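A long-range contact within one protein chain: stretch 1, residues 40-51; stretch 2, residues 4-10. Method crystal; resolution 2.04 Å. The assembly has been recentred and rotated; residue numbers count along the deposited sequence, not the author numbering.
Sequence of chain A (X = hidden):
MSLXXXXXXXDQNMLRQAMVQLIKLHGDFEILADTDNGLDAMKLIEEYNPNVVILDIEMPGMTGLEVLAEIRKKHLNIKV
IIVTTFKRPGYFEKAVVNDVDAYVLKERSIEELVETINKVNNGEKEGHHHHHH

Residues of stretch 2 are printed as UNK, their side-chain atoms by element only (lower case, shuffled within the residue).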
# COMPACT_ATOMS: atom_id res chain seq x y z
N ASP A 40 -0.30 12.43 -4.65
CA ASP A 40 -0.54 12.78 -3.25
C ASP A 40 0.17 11.82 -2.28
O ASP A 40 0.95 12.26 -1.44
CB ASP A 40 -2.05 12.82 -2.97
CG ASP A 40 -2.39 13.46 -1.64
OD1 ASP A 40 -1.56 14.27 -1.19
OD2 ASP A 40 -3.46 13.16 -1.03
N ALA A 41 -0.08 10.51 -2.44
CA ALA A 41 0.60 9.47 -1.66
C ALA A 41 2.13 9.64 -1.68
O ALA A 41 2.76 9.60 -0.64
CB ALA A 41 0.22 8.06 -2.16
N MET A 42 2.72 9.82 -2.86
CA MET A 42 4.18 9.92 -2.97
C MET A 42 4.71 11.08 -2.14
O MET A 42 5.71 10.93 -1.47
CB MET A 42 4.61 10.04 -4.44
CG MET A 42 6.14 9.81 -4.76
SD MET A 42 6.78 8.16 -4.28
CE MET A 42 7.92 8.59 -2.96
N LYS A 43 3.99 12.22 -2.17
CA LYS A 43 4.35 13.37 -1.37
C LYS A 43 4.20 13.09 0.13
O LYS A 43 5.10 13.38 0.90
CB LYS A 43 3.56 14.64 -1.78
CG LYS A 43 3.67 15.13 -3.26
CD LYS A 43 5.03 14.92 -3.97
CE LYS A 43 6.23 15.72 -3.38
NZ LYS A 43 6.47 17.11 -3.94
N LEU A 44 3.07 12.52 0.53
CA LEU A 44 2.86 12.10 1.92
C LEU A 44 3.96 11.14 2.39
O LEU A 44 4.52 11.30 3.46
CB LEU A 44 1.47 11.47 2.09
CG LEU A 44 0.32 12.45 1.90
CD1 LEU A 44 -0.95 11.75 1.49
CD2 LEU A 44 0.12 13.24 3.17
N ILE A 45 4.26 10.15 1.57
CA ILE A 45 5.33 9.19 1.88
C ILE A 45 6.68 9.88 2.16
O ILE A 45 7.33 9.60 3.16
CB ILE A 45 5.43 8.12 0.76
CG1 ILE A 45 4.18 7.23 0.75
CG2 ILE A 45 6.69 7.24 0.86
CD1 ILE A 45 4.00 6.43 -0.56
N GLU A 46 7.08 10.80 1.29
CA GLU A 46 8.34 11.54 1.52
C GLU A 46 8.27 12.45 2.75
O GLU A 46 9.22 12.55 3.50
CB GLU A 46 8.77 12.33 0.27
CG GLU A 46 9.15 11.44 -0.88
CD GLU A 46 9.29 12.21 -2.19
OE1 GLU A 46 10.17 11.82 -3.00
OE2 GLU A 46 8.52 13.19 -2.42
N GLU A 47 7.13 13.11 2.94
CA GLU A 47 6.92 13.91 4.13
C GLU A 47 6.99 13.08 5.42
O GLU A 47 7.70 13.47 6.36
CB GLU A 47 5.60 14.70 4.06
CG GLU A 47 5.36 15.63 5.26
CD GLU A 47 3.90 16.08 5.40
OE1 GLU A 47 3.61 16.86 6.34
OE2 GLU A 47 3.04 15.68 4.58
N TYR A 48 6.26 11.95 5.48
CA TYR A 48 6.06 11.22 6.76
C TYR A 48 6.98 10.02 7.00
O TYR A 48 7.07 9.54 8.14
CB TYR A 48 4.61 10.76 6.94
CG TYR A 48 3.62 11.85 7.22
CD1 TYR A 48 3.53 12.44 8.49
CD2 TYR A 48 2.75 12.30 6.20
CE1 TYR A 48 2.61 13.47 8.73
CE2 TYR A 48 1.84 13.31 6.43
CZ TYR A 48 1.76 13.89 7.70
OH TYR A 48 0.84 14.90 7.93
N ASN A 49 7.65 9.52 5.96
CA ASN A 49 8.40 8.25 6.02
C ASN A 49 7.72 7.07 6.79
O ASN A 49 8.25 6.60 7.81
CB ASN A 49 9.79 8.53 6.61
CG ASN A 49 10.48 9.65 5.89
OD1 ASN A 49 10.49 10.80 6.36
ND2 ASN A 49 11.05 9.34 4.71
N PRO A 50 6.59 6.55 6.30
CA PRO A 50 5.98 5.48 7.11
C PRO A 50 6.81 4.18 7.00
O PRO A 50 7.57 4.02 6.05
CB PRO A 50 4.61 5.27 6.45
CG PRO A 50 4.84 5.65 5.01
CD PRO A 50 5.84 6.80 5.06
N ASN A 51 6.64 3.27 7.95
CA ASN A 51 7.30 1.96 7.87
C ASN A 51 6.79 1.13 6.66
O ASN A 51 7.54 0.45 5.95
CB ASN A 51 7.06 1.22 9.19
CG ASN A 51 7.57 1.99 10.39
OD1 ASN A 51 6.90 2.10 11.42
ND2 ASN A 51 8.76 2.52 10.27
N UNK A 4 3.73 0.25 14.28
CA UNK A 4 4.12 0.37 12.88
C UNK A 4 3.29 1.48 12.19
O UNK A 4 2.05 1.47 12.25
o UNK A 4 4.75 -1.92 12.89
c UNK A 4 3.94 -0.96 12.21
c UNK A 4 4.36 -0.88 10.78
N UNK A 5 3.97 2.42 11.54
CA UNK A 5 3.24 3.45 10.79
C UNK A 5 2.95 3.06 9.33
O UNK A 5 3.76 2.40 8.69
c UNK A 5 3.95 4.79 10.85
o UNK A 5 5.28 4.64 10.42
N UNK A 6 1.79 3.51 8.84
CA UNK A 6 1.29 3.16 7.55
C UNK A 6 0.73 4.40 6.85
O UNK A 6 0.11 5.25 7.49
c UNK A 6 0.09 0.76 7.39
c UNK A 6 -1.33 0.23 7.56
c UNK A 6 0.07 2.23 7.70
c UNK A 6 0.98 0.11 8.41
N UNK A 7 0.88 4.43 5.54
CA UNK A 7 0.08 5.31 4.70
C UNK A 7 -0.73 4.40 3.77
O UNK A 7 -0.23 3.37 3.30
c UNK A 7 2.57 8.40 4.30
c UNK A 7 0.14 7.01 2.74
c UNK A 7 1.59 7.36 4.88
c UNK A 7 0.98 6.34 3.91
N UNK A 8 -1.97 4.79 3.49
CA UNK A 8 -2.85 3.98 2.65
C UNK A 8 -3.27 4.78 1.48
O UNK A 8 -3.79 5.90 1.64
c UNK A 8 -4.11 3.51 3.38
c UNK A 8 -4.82 2.34 5.54
c UNK A 8 -3.69 2.66 4.60
c UNK A 8 -5.06 2.72 2.35
N UNK A 9 -2.99 4.28 0.28
CA UNK A 9 -3.46 5.03 -0.89
C UNK A 9 -4.41 4.06 -1.61
O UNK A 9 -3.99 2.99 -2.08
c UNK A 9 -2.26 5.43 -1.80
N UNK A 10 -5.67 4.42 -1.71
CA UNK A 10 -6.67 3.56 -2.31
C UNK A 10 -7.74 4.37 -3.08
O UNK A 10 -8.27 5.39 -2.60
c UNK A 10 -8.75 2.14 -1.53
c UNK A 10 -8.81 1.16 -2.73
c UNK A 10 -7.29 2.64 -1.23
o UNK A 10 -9.75 1.28 -3.55
o UNK A 10 -7.90 0.31 -2.88
O HOH W 1 7.93 -0.87 12.45

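Position 4 carries three side-chain atoms, a first carbon bearing one oxygen and one carbon. Its terminal carbon lies 3.8 Å from CB of Asn51, and its oxygen is joined to OD1 of Asn51 only through a water, by weak bonds on both sides. That fork could be read as threonine alone, since valine would end in two carbons and serine would lack the second arm. The residue is Thr4. A branched side chain with one polar and one apolar arm suits this partly exposed start of the strand, where CG2 meets the asparagine and OG1 faces solvent water.

Position 5 has just one carbon followed by one oxygen, and that oxygen lies 3.1 Å from N of Asn51. This is Ser5. Its backbone N donates to OD1 of Asn51 at 2.9 Å with a nearly straight angle of 168°, while the backbone N of Asn51 donates in turn to Ser5 OG. A weak bond from Ser5 OG to Asn51 OD1, 3.2 Å long, closes the group. The short side chain, with chi1 in the p well, brings its hydroxyl to a buried site beside Pro50, whose CA lies 3.5 Å from Ser5 OG; there the hydroxyl both accepts and donates.

Position 6 shows four carbons, forked at the second. Its CB points away from stretch 1, and its nearest side-chain approach is 5.6 Å, from its CB to CB of Pro50; what touches is the backbone, with C of position 6 at 4.0 Å from CB of Pro50. The pattern is that of leucine. Leu6 is buried, and an apolar side chain fits that setting on the side of the strand turned from the helix.

At position 7 there are again four carbons, but the fork is at the first and one arm is two carbons long. Its CB points toward the helix, and the last carbon of the longer arm lies 3.6 Å from CG of Pro50. This is Ile7. Its CD1 also lies 3.9 Å from Leu44 CB and 4.1 Å from both Ile45 CG1 and Tyr48 CB. With chi2 at 176° that arm is extended, which carries the methyl into the pocket these residues form.

Position 8 repeats the same four-carbon pattern, forked at the first, yet points away and touches nothing on stretch 1. Ile8 is buried, as its wholly apolar side chain would lead one to expect.

Position 9 has a single carbon, pointing toward the helix, and this CB meets CB of Ala41 at 3.6 Å; hence Ala9. Two small side chains let the backbones come close, with CA of Ala41 and CA of Ala9 6.1 Å apart.

Position 10 has three carbons in a row, the third carrying two oxygens, and is out of reach of stretch 1. This is Glu10, whose buried carboxylate finds hydrogen bonds elsewhere in the structure.

The strand thus runs nearly antiparallel to the helix, at 173°. Alternation turns Ile7 and Ala9 toward it, while Ser5 and Asn51 tie the far end through paired hydrogen bonds.

Stretch 2 4-10: TSLIIAE
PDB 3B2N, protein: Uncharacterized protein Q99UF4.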